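Local coordinates for protein flavoenzyme PA4991 (Pseudomonas aeruginosa PAO1, PDB 5EZ7) that probably functions as an FAD-dependent oxidoreductase of the DAO family, with an unknown physiological substrate and one FAD bound per subunit, at residues 258-263 with 268-273; 231-236 with 385-390. All coordinates share one frame; numbering follows the deposited sequence.

Contact 1. Residues 258-263 with 268-273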
ATOM      1  N   THR A 258     -10.866  -6.417  -8.394  1.00 26.78           N
ATOM      2  CA  THR A 258     -10.607  -7.257  -7.216  1.00 26.88           C
ATOM      3  C   THR A 258     -11.898  -7.442  -6.418  1.00 26.28           C
ATOM      4  O   THR A 258     -12.770  -6.569  -6.422  1.00 25.80           O
ATOM      5  CB  THR A 258      -9.484  -6.640  -6.364  1.00 26.95           C
ATOM      6  OG1 THR A 258      -9.734  -5.228  -6.147  1.00 25.92           O
ATOM      7  CG2 THR A 258      -8.163  -6.787  -7.119  1.00 27.37           C
ATOM      8  N   THR A 259     -12.060  -8.607  -5.797  1.00 26.83           N
ATOM      9  CA  THR A 259     -13.253  -8.916  -4.981  1.00 26.89           C
ATOM     10  C   THR A 259     -12.919  -8.895  -3.482  1.00 26.49           C
ATOM     11  O   THR A 259     -11.965  -9.529  -3.053  1.00 26.45           O
ATOM     12  CB  THR A 259     -13.863 -10.273  -5.371  1.00 27.72           C
ATOM     13  OG1 THR A 259     -14.171 -10.224  -6.754  1.00 28.22           O
ATOM     14  CG2 THR A 259     -15.179 -10.578  -4.556  1.00 28.03           C
ATOM     15  N   HIS A 260     -13.756  -8.207  -2.706  1.00 26.69           N
ATOM     16  CA  HIS A 260     -13.558  -8.029  -1.270  1.00 27.33           C
ATOM     17  C   HIS A 260     -14.793  -8.471  -0.441  1.00 29.18           C
ATOM     18  O   HIS A 260     -15.808  -7.804  -0.468  1.00 28.56           O
ATOM     19  CB  HIS A 260     -13.173  -6.580  -1.014  1.00 26.06           C
ATOM     20  CG  HIS A 260     -12.031  -6.117  -1.882  1.00 26.34           C
ATOM     21  ND1 HIS A 260     -10.704  -6.189  -1.488  1.00 25.76           N
ATOM     22  CD2 HIS A 260     -12.017  -5.636  -3.147  1.00 25.98           C
ATOM     23  CE1 HIS A 260      -9.930  -5.764  -2.467  1.00 25.69           C
ATOM     24  NE2 HIS A 260     -10.696  -5.424  -3.487  1.00 26.50           N
ATOM     25  N   PRO A 261     -14.700  -9.603   0.297  1.00 32.78           N
ATOM     26  CA  PRO A 261     -15.771 -10.026   1.212  1.00 36.26           C
ATOM     27  C   PRO A 261     -16.123  -8.972   2.255  1.00 36.89           C
ATOM     28  O   PRO A 261     -15.254  -8.270   2.704  1.00 34.89           O
ATOM     29  CB  PRO A 261     -15.174 -11.253   1.913  1.00 37.59           C
ATOM     30  CG  PRO A 261     -14.150 -11.767   0.958  1.00 37.34           C
ATOM     31  CD  PRO A 261     -13.552 -10.530   0.379  1.00 35.02           C
ATOM     32  N   THR A 262     -17.393  -8.862   2.613  1.00 39.51           N
ATOM     33  CA  THR A 262     -17.787  -7.919   3.636  1.00 41.37           C
ATOM     34  C   THR A 262     -18.261  -8.659   4.849  1.00 44.78           C
ATOM     35  O   THR A 262     -18.605  -9.834   4.767  1.00 45.25           O
ATOM     36  CB  THR A 262     -18.835  -6.901   3.142  1.00 41.30           C
ATOM     37  OG1 THR A 262     -19.972  -7.553   2.545  1.00 43.57           O
ATOM     38  CG2 THR A 262     -18.212  -6.006   2.140  1.00 40.51           C
ATOM     39  N   ARG A 263     -18.251  -7.972   5.988  1.00 49.37           N
ATOM     40  CA  ARG A 263     -18.677  -8.590   7.281  1.00 53.30           C
ATOM     41  C   ARG A 263     -20.067  -9.175   7.286  1.00 51.12           C
ATOM     42  O   ARG A 263     -20.291 -10.138   7.969  1.00 53.66           O
ATOM     43  CB  ARG A 263     -18.555  -7.613   8.457  1.00 57.39           C
ATOM     44  CG  ARG A 263     -17.168  -7.609   9.081  1.00 60.44           C
ATOM     45  CD  ARG A 263     -17.045  -6.603  10.213  1.00 64.01           C
ATOM     46  NE  ARG A 263     -15.950  -5.660   9.921  1.00 66.70           N
ATOM     47  CZ  ARG A 263     -16.082  -4.393   9.500  1.00 69.67           C
ATOM     48  NH1 ARG A 263     -17.287  -3.836   9.318  1.00 70.38           N
ATOM     49  NH2 ARG A 263     -14.977  -3.652   9.274  1.00 70.93           N
ATOM     50  N   VAL A 268     -17.766  -7.177  -2.458  1.00 30.55           N
ATOM     51  CA  VAL A 268     -17.644  -5.941  -3.184  1.00 30.88           C
ATOM     52  C   VAL A 268     -16.619  -6.156  -4.286  1.00 30.14           C
ATOM     53  O   VAL A 268     -15.549  -6.715  -4.042  1.00 30.53           O
ATOM     54  CB  VAL A 268     -17.195  -4.770  -2.271  1.00 31.05           C
ATOM     55  CG1 VAL A 268     -17.010  -3.488  -3.062  1.00 29.88           C
ATOM     56  CG2 VAL A 268     -18.212  -4.546  -1.150  1.00 32.65           C
ATOM     57  N   TRP A 269     -16.979  -5.722  -5.486  1.00 28.80           N
ATOM     58  CA  TRP A 269     -16.055  -5.637  -6.605  1.00 27.99           C
ATOM     59  C   TRP A 269     -15.515  -4.225  -6.631  1.00 27.60           C
ATOM     60  O   TRP A 269     -16.275  -3.275  -6.762  1.00 28.27           O
ATOM     61  CB  TRP A 269     -16.759  -5.879  -7.958  1.00 27.38           C
ATOM     62  CG  TRP A 269     -16.960  -7.293  -8.362  1.00 27.38           C
ATOM     63  CD1 TRP A 269     -16.362  -8.401  -7.834  1.00 27.55           C
ATOM     64  CD2 TRP A 269     -17.785  -7.756  -9.440  1.00 27.60           C
ATOM     65  NE1 TRP A 269     -16.776  -9.524  -8.503  1.00 28.26           N
ATOM     66  CE2 TRP A 269     -17.652  -9.155  -9.496  1.00 28.35           C
ATOM     67  CE3 TRP A 269     -18.638  -7.117 -10.365  1.00 27.91           C
ATOM     68  CZ2 TRP A 269     -18.345  -9.941 -10.448  1.00 29.22           C
ATOM     69  CZ3 TRP A 269     -19.327  -7.897 -11.309  1.00 28.75           C
ATOM     70  CH2 TRP A 269     -19.168  -9.289 -11.339  1.00 29.17           C
ATOM     71  N   TYR A 270     -14.205  -4.117  -6.573  1.00 27.30           N
ATOM     72  CA  TYR A 270     -13.489  -2.866  -6.547  1.00 26.84           C
ATOM     73  C   TYR A 270     -12.843  -2.690  -7.918  1.00 27.02           C
ATOM     74  O   TYR A 270     -12.080  -3.564  -8.360  1.00 26.90           O
ATOM     75  CB  TYR A 270     -12.446  -2.970  -5.436  1.00 26.55           C
ATOM     76  CG  TYR A 270     -11.769  -1.707  -5.004  1.00 27.24           C
ATOM     77  CD1 TYR A 270     -12.395  -0.480  -5.063  1.00 27.82           C
ATOM     78  CD2 TYR A 270     -10.485  -1.754  -4.454  1.00 27.96           C
ATOM     79  CE1 TYR A 270     -11.743   0.684  -4.635  1.00 28.18           C
ATOM     80  CE2 TYR A 270      -9.837  -0.608  -4.032  1.00 27.81           C
ATOM     81  CZ  TYR A 270     -10.468   0.617  -4.127  1.00 27.41           C
ATOM     82  OH  TYR A 270      -9.825   1.771  -3.700  1.00 27.87           O
ATOM     83  N   LEU A 271     -13.158  -1.580  -8.586  1.00 26.72           N
ATOM     84  CA  LEU A 271     -12.733  -1.356  -9.940  1.00 27.91           C
ATOM     85  C   LEU A 271     -11.725  -0.237 -10.076  1.00 27.01           C
ATOM     86  O   LEU A 271     -12.069   0.932  -9.878  1.00 26.71           O
ATOM     87  CB  LEU A 271     -13.930  -1.019 -10.839  1.00 30.14           C
ATOM     88  CG  LEU A 271     -15.244  -1.804 -10.775  1.00 31.91           C
ATOM     89  CD1 LEU A 271     -16.190  -1.251 -11.837  1.00 33.80           C
ATOM     90  CD2 LEU A 271     -15.071  -3.295 -11.000  1.00 32.41           C
ATOM     91  N   GLY A 272     -10.517  -0.600 -10.504  1.00 26.69           N
ATOM     92  CA  GLY A 272      -9.479   0.352 -10.946  1.00 26.57           C
ATOM     93  C   GLY A 272      -9.182   0.193 -12.413  1.00 28.09           C
ATOM     94  O   GLY A 272     -10.073  -0.196 -13.201  1.00 28.56           O
ATOM     95  N   GLY A 273      -7.931   0.453 -12.787  1.00 29.01           N
ATOM     96  CA  GLY A 273      -7.534   0.524 -14.177  1.00 31.57           C
ATOM     97  C   GLY A 273      -7.815   1.872 -14.854  1.00 33.84           C
ATOM     98  O   GLY A 273      -7.862   2.920 -14.196  1.00 34.42           O
TER
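H260 and Y270 meet as an offset edge-to-face aromatic pair, the tyrosine edge turned to the imidazole face with ring planes at 77° and centroids 5.7 Å apart. The nearest carbon contact of the pair is made at the root of the tyrosine, where CB of Y270 lies 3.5 Å from CD2 of H260. With chi1 at -167°, the tyrosine ring extends outward from this CB contact rather than over strand 255-261; its OH is hydrogen-bonded to K48 O, and the side chain touches the FAD. The imidazole is fixed from its own strand: NE2 of H260 and OG1 of T258 are hydrogen-bonded at 2.8 Å, with either able to donate. That hydroxyl also bonds NE2 of Q50, an FAD-binding residue.

On the face carrying T259 and W269, OG1 of T259 approaches the indole at its edge, near the ring plane, 3.0 Å from CD1 of W269. Each polar end has a backbone carbonyl partner beyond the pair, T259 OG1 at L242 O and W269 NE1 at K240 O.

The frame is an antiparallel beta hairpin. T258 with Y270 and H260 with V268 are hydrogen-bonded pairs, and T259 with W269 is the non-hydrogen-bonded pair between them. Y270 N reaches T258 O at 2.8 Å. Near the turn, CG2 of T262 packs 3.6 Å from CG2 of V268.

The chemistry implies a buried polar link: one hydroxyl, T258 OG1, is hydrogen-bonded to both H260 NE2 and Q50 NE2, which ties the hairpin to an FAD-binding residue, while the hairpin pairing sets Y270 beside the flavin.

Contact 2. Residues 231-236 with 385-390. With FAD (flavin-adenine dinucleotide), chain B.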
ATOM      1  N   MET A 231     -11.955   5.466  -8.176  1.00 25.88           N
ATOM      2  CA  MET A 231     -12.264   4.052  -8.064  1.00 24.89           C
ATOM      3  C   MET A 231     -13.758   3.872  -7.869  1.00 25.10           C
ATOM      4  O   MET A 231     -14.398   4.734  -7.285  1.00 24.66           O
ATOM      5  CB  MET A 231     -11.552   3.451  -6.850  1.00 24.62           C
ATOM      6  CG  MET A 231     -10.029   3.582  -6.822  1.00 24.59           C
ATOM      7  SD  MET A 231      -9.167   2.777  -8.175  1.00 25.44           S
ATOM      8  CE  MET A 231      -9.392   1.074  -7.644  1.00 25.32           C
ATOM      9  N   VAL A 232     -14.298   2.730  -8.327  1.00 25.31           N
ATOM     10  CA  VAL A 232     -15.711   2.417  -8.242  1.00 25.44           C
ATOM     11  C   VAL A 232     -15.868   1.163  -7.402  1.00 25.34           C
ATOM     12  O   VAL A 232     -15.076   0.250  -7.498  1.00 24.59           O
ATOM     13  CB  VAL A 232     -16.331   2.199  -9.640  1.00 26.44           C
ATOM     14  CG1 VAL A 232     -17.837   1.952  -9.525  1.00 27.21           C
ATOM     15  CG2 VAL A 232     -16.118   3.417 -10.501  1.00 26.96           C
ATOM     16  N   MET A 233     -16.890   1.123  -6.558  1.00 26.43           N
ATOM     17  CA  MET A 233     -17.183  -0.075  -5.747  1.00 26.68           C
ATOM     18  C   MET A 233     -18.625  -0.520  -6.063  1.00 27.11           C
ATOM     19  O   MET A 233     -19.540   0.320  -6.068  1.00 26.61           O
ATOM     20  CB  MET A 233     -17.067   0.222  -4.247  1.00 27.85           C
ATOM     21  CG  MET A 233     -15.669   0.527  -3.730  1.00 28.91           C
ATOM     22  SD  MET A 233     -15.579   1.083  -1.997  1.00 31.12           S
ATOM     23  CE  MET A 233     -16.213   2.726  -2.115  1.00 30.94           C
ATOM     24  N   VAL A 234     -18.816  -1.822  -6.323  1.00 26.95           N
ATOM     25  CA  VAL A 234     -20.154  -2.422  -6.442  1.00 27.79           C
ATOM     26  C   VAL A 234     -20.331  -3.465  -5.350  1.00 27.44           C
ATOM     27  O   VAL A 234     -19.492  -4.353  -5.206  1.00 26.68           O
ATOM     28  CB  VAL A 234     -20.360  -3.197  -7.755  1.00 28.47           C
ATOM     29  CG1 VAL A 234     -21.842  -3.361  -8.041  1.00 29.84           C
ATOM     30  CG2 VAL A 234     -19.671  -2.512  -8.882  1.00 29.03           C
ATOM     31  N   LYS A 235     -21.445  -3.381  -4.631  1.00 28.06           N
ATOM     32  CA  LYS A 235     -21.779  -4.344  -3.597  1.00 29.14           C
ATOM     33  C   LYS A 235     -23.093  -5.124  -3.899  1.00 29.09           C
ATOM     34  O   LYS A 235     -24.122  -4.547  -4.119  1.00 29.11           O
ATOM     35  CB  LYS A 235     -21.894  -3.613  -2.264  1.00 30.25           C
ATOM     36  CG  LYS A 235     -22.221  -4.567  -1.118  1.00 32.41           C
ATOM     37  CD  LYS A 235     -21.980  -3.955   0.269  1.00 33.76           C
ATOM     38  CE  LYS A 235     -22.426  -4.994   1.308  1.00 36.23           C
ATOM     39  NZ  LYS A 235     -22.471  -4.497   2.699  1.00 37.49           N
ATOM     40  N   ALA A 236     -23.032  -6.437  -3.878  1.00 29.77           N
ATOM     41  CA  ALA A 236     -24.186  -7.264  -4.105  1.00 31.30           C
ATOM     42  C   ALA A 236     -23.972  -8.657  -3.560  1.00 32.91           C
ATOM     43  O   ALA A 236     -22.869  -9.106  -3.367  1.00 35.07           O
ATOM     44  CB  ALA A 236     -24.455  -7.330  -5.590  1.00 31.29           C
ATOM     45  N   PRO A 385     -11.373  -0.704   5.647  1.00 29.02           N
ATOM     46  CA  PRO A 385     -11.486  -0.536   4.202  1.00 28.68           C
ATOM     47  C   PRO A 385     -12.730   0.268   3.808  1.00 28.00           C
ATOM     48  O   PRO A 385     -13.710   0.213   4.495  1.00 28.21           O
ATOM     49  CB  PRO A 385     -11.597  -1.968   3.717  1.00 29.22           C
ATOM     50  CG  PRO A 385     -12.207  -2.714   4.862  1.00 29.97           C
ATOM     51  CD  PRO A 385     -11.619  -2.093   6.069  1.00 29.28           C
ATOM     52  N   ALA A 386     -12.666   1.024   2.726  1.00 30.07           N
ATOM     53  CA  ALA A 386     -13.813   1.871   2.234  1.00 32.61           C
ATOM     54  C   ALA A 386     -15.146   1.091   1.975  1.00 34.33           C
ATOM     55  O   ALA A 386     -16.235   1.578   2.252  1.00 37.45           O
ATOM     56  CB  ALA A 386     -13.387   2.610   0.981  1.00 31.87           C
ATOM     57  N   TRP A 387     -15.036  -0.140   1.512  1.00 35.37           N
ATOM     58  CA  TRP A 387     -16.198  -1.023   1.350  1.00 37.65           C
ATOM     59  C   TRP A 387     -16.994  -1.313   2.640  1.00 41.95           C
ATOM     60  O   TRP A 387     -18.205  -1.616   2.554  1.00 45.94           O
ATOM     61  CB  TRP A 387     -15.871  -2.343   0.624  1.00 35.94           C
ATOM     62  CG  TRP A 387     -14.545  -2.930   0.798  1.00 34.61           C
ATOM     63  CD1 TRP A 387     -14.207  -3.949   1.599  1.00 34.93           C
ATOM     64  CD2 TRP A 387     -13.370  -2.583   0.073  1.00 34.29           C
ATOM     65  NE1 TRP A 387     -12.873  -4.233   1.461  1.00 34.16           N
ATOM     66  CE2 TRP A 387     -12.348  -3.414   0.510  1.00 33.46           C
ATOM     67  CE3 TRP A 387     -13.091  -1.635  -0.904  1.00 34.85           C
ATOM     68  CZ2 TRP A 387     -11.055  -3.310   0.038  1.00 35.03           C
ATOM     69  CZ3 TRP A 387     -11.811  -1.546  -1.383  1.00 34.43           C
ATOM     70  CH2 TRP A 387     -10.814  -2.367  -0.916  1.00 34.71           C
ATOM     71  N   GLU A 388     -16.363  -1.230   3.814  1.00 41.47           N
ATOM     72  CA  GLU A 388     -17.134  -1.292   5.052  1.00 43.33           C
ATOM     73  C   GLU A 388     -17.720   0.063   5.417  1.00 43.48           C
ATOM     74  O   GLU A 388     -18.835   0.131   5.899  1.00 47.17           O
ATOM     75  CB  GLU A 388     -16.349  -1.940   6.201  1.00 44.57           C
ATOM     76  CG  GLU A 388     -16.013  -3.422   5.944  1.00 44.77           C
ATOM     77  CD  GLU A 388     -17.228  -4.379   5.917  1.00 47.54           C
ATOM     78  OE1 GLU A 388     -17.051  -5.531   5.424  1.00 48.05           O
ATOM     79  OE2 GLU A 388     -18.355  -4.028   6.388  1.00 47.60           O
ATOM     80  N   VAL A 389     -17.032   1.148   5.114  1.00 43.85           N
ATOM     81  CA  VAL A 389     -17.532   2.491   5.473  1.00 44.90           C
ATOM     82  C   VAL A 389     -18.566   3.030   4.465  1.00 42.90           C
ATOM     83  O   VAL A 389     -19.528   3.696   4.847  1.00 43.24           O
ATOM     84  CB  VAL A 389     -16.351   3.493   5.630  1.00 46.77           C
ATOM     85  CG1 VAL A 389     -16.852   4.859   6.113  1.00 48.18           C
ATOM     86  CG2 VAL A 389     -15.284   2.943   6.589  1.00 45.45           C
ATOM     87  N   ALA A 390     -18.373   2.731   3.183  1.00 41.49           N
ATOM     88  CA  ALA A 390     -19.220   3.315   2.112  1.00 41.17           C
ATOM     89  C   ALA A 390     -20.631   2.700   2.056  1.00 41.02           C
ATOM     90  O   ALA A 390     -21.575   3.344   1.660  1.00 41.67           O
ATOM     91  CB  ALA A 390     -18.529   3.219   0.750  1.00 39.59           C
TER
HETATM   92  PA  FAD B 401       0.241   5.513   2.734  1.00 21.83           P
HETATM   93  O1A FAD B 401      -0.460   4.194   2.726  1.00 22.23           O
HETATM   94  O2A FAD B 401      -0.430   6.740   2.183  1.00 22.92           O
HETATM   95  O5B FAD B 401       0.689   5.774   4.233  1.00 22.00           O
HETATM   96  C5B FAD B 401       1.171   7.028   4.676  1.00 21.75           C
HETATM   97  C4B FAD B 401       0.835   7.103   6.150  1.00 22.00           C
HETATM   98  O4B FAD B 401       1.465   8.262   6.721  1.00 22.11           O
HETATM   99  C3B FAD B 401      -0.676   7.208   6.378  1.00 21.47           C
HETATM  100  O3B FAD B 401      -1.136   6.166   7.241  1.00 20.71           O
HETATM  101  C2B FAD B 401      -0.840   8.586   6.992  1.00 21.75           C
HETATM  102  O2B FAD B 401      -1.900   8.697   7.939  1.00 21.59           O
HETATM  103  C1B FAD B 401       0.536   8.842   7.612  1.00 22.29           C
HETATM  104  N9A FAD B 401       0.856  10.269   7.748  1.00 23.63           N
HETATM  105  C8A FAD B 401       0.646  11.227   6.830  1.00 23.09           C
HETATM  106  N7A FAD B 401       1.057  12.416   7.305  1.00 22.98           N
HETATM  107  C5A FAD B 401       1.546  12.222   8.535  1.00 22.53           C
HETATM  108  C6A FAD B 401       2.128  13.080   9.576  1.00 22.02           C
HETATM  109  N6A FAD B 401       2.268  14.392   9.332  1.00 21.48           N
HETATM  110  N1A FAD B 401       2.522  12.514  10.729  1.00 21.89           N
HETATM  111  C2A FAD B 401       2.377  11.194  10.945  1.00 23.02           C
HETATM  112  N3A FAD B 401       1.845  10.347  10.039  1.00 23.01           N
HETATM  113  C4A FAD B 401       1.416  10.805   8.837  1.00 23.21           C
HETATM  114  N1  FAD B 401       0.006  -0.886  -5.386  1.00 25.77           N
HETATM  115  C2  FAD B 401       0.156  -2.191  -5.694  1.00 27.75           C
HETATM  116  O2  FAD B 401       1.299  -2.704  -5.623  1.00 27.67           O
HETATM  117  N3  FAD B 401      -0.877  -2.963  -6.073  1.00 28.72           N
HETATM  118  C4  FAD B 401      -2.117  -2.493  -6.177  1.00 27.76           C
HETATM  119  O4  FAD B 401      -3.062  -3.231  -6.520  1.00 30.67           O
HETATM  120  C4X FAD B 401      -2.360  -1.082  -5.857  1.00 26.84           C
HETATM  121  N5  FAD B 401      -3.593  -0.549  -5.946  1.00 25.45           N
HETATM  122  C5X FAD B 401      -3.806   0.744  -5.639  1.00 25.90           C
HETATM  123  C6  FAD B 401      -5.097   1.250  -5.728  1.00 26.70           C
HETATM  124  C7  FAD B 401      -5.360   2.569  -5.418  1.00 27.46           C
HETATM  125  C7M FAD B 401      -6.763   3.087  -5.504  1.00 28.68           C
HETATM  126  C8  FAD B 401      -4.253   3.446  -4.960  1.00 27.98           C
HETATM  127  C8M FAD B 401      -4.478   4.898  -4.592  1.00 29.21           C
HETATM  128  C9  FAD B 401      -2.968   2.942  -4.883  1.00 26.84           C
HETATM  129  C9A FAD B 401      -2.685   1.616  -5.205  1.00 26.41           C
HETATM  130  N10 FAD B 401      -1.375   1.065  -5.126  1.00 25.88           N
HETATM  131  C10 FAD B 401      -1.189  -0.287  -5.434  1.00 25.92           C
HETATM  132  C1' FAD B 401      -0.236   1.852  -4.683  1.00 25.48           C
HETATM  133  C2' FAD B 401      -0.145   1.738  -3.172  1.00 24.66           C
HETATM  134  O2' FAD B 401      -1.433   1.871  -2.555  1.00 25.37           O
HETATM  135  C3' FAD B 401       0.828   2.763  -2.607  1.00 24.13           C
HETATM  136  O3' FAD B 401       2.016   2.770  -3.425  1.00 24.08           O
HETATM  137  C4' FAD B 401       1.205   2.422  -1.168  1.00 22.82           C
HETATM  138  O4' FAD B 401       0.087   1.926  -0.431  1.00 23.27           O
HETATM  139  C5' FAD B 401       1.746   3.634  -0.435  1.00 22.30           C
HETATM  140  O5' FAD B 401       2.230   3.225   0.852  1.00 20.74           O
HETATM  141  P   FAD B 401       2.751   4.340   1.870  1.00 20.30           P
HETATM  142  O1P FAD B 401       2.906   3.706   3.228  1.00 21.17           O
HETATM  143  O2P FAD B 401       3.912   4.995   1.212  1.00 20.45           O
HETATM  144  O3P FAD B 401       1.576   5.432   1.840  1.00 20.67           O
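M233 and W387 form a Met-aromatic contact between strand 224-236 of the large mixed sheet and the short C-terminal helix 386-389. The sulfur approaches the indole in its plane, at the edge: SD of M233 lies 5.2 Å from the centroid of the six-membered ring and 85° off the ring normal. Its nearest ring atom is CE3 of W387, at 3.8 Å, and the two side chains cross at about a right angle.

An extended CB-CG link (chi2 173°) carries the sulfur from the strand to the helix, and the bend at chi3 (-73°) then turns the methyl to meet A390 and A386. CE of M233 packs 3.7 Å from CB of A390, while A386 CB sits 4.0 Å from M233 SD. Apolar packing joins the two segments here. The indole itself is flanked on one face by CB of P385, the N-cap residue, and it also meets the rings of H260 and Y270.

Two residues earlier on the strand, M231 belongs to the FAD pocket. Its chain, bent at chi2 and chi3, reaches the dimethyl edge of the flavin, with CG of M231 3.6 Å from C7M of FAD.

Overall arrangement
From the N terminus, the chain builds much of the FAD-binding part before it reaches strand 224-236, which supplies the strand half of contact 2, and then enters the hairpin of strands 255-261 and 267-272. Contact 1 closes that hairpin locally, with only four residues between its segments. Contact 2 closes a much longer loop, 148 residues, when the C-terminal helix 386-389 returns to the strand; contact 1 therefore lies wholly within this loop and the two do not cross. Strands 267-272 and 224-236 are neighbours in the mixed sheet, where probable hydrogen bonds L271 N to V232 O and W269 N to V234 O join the contacts directly.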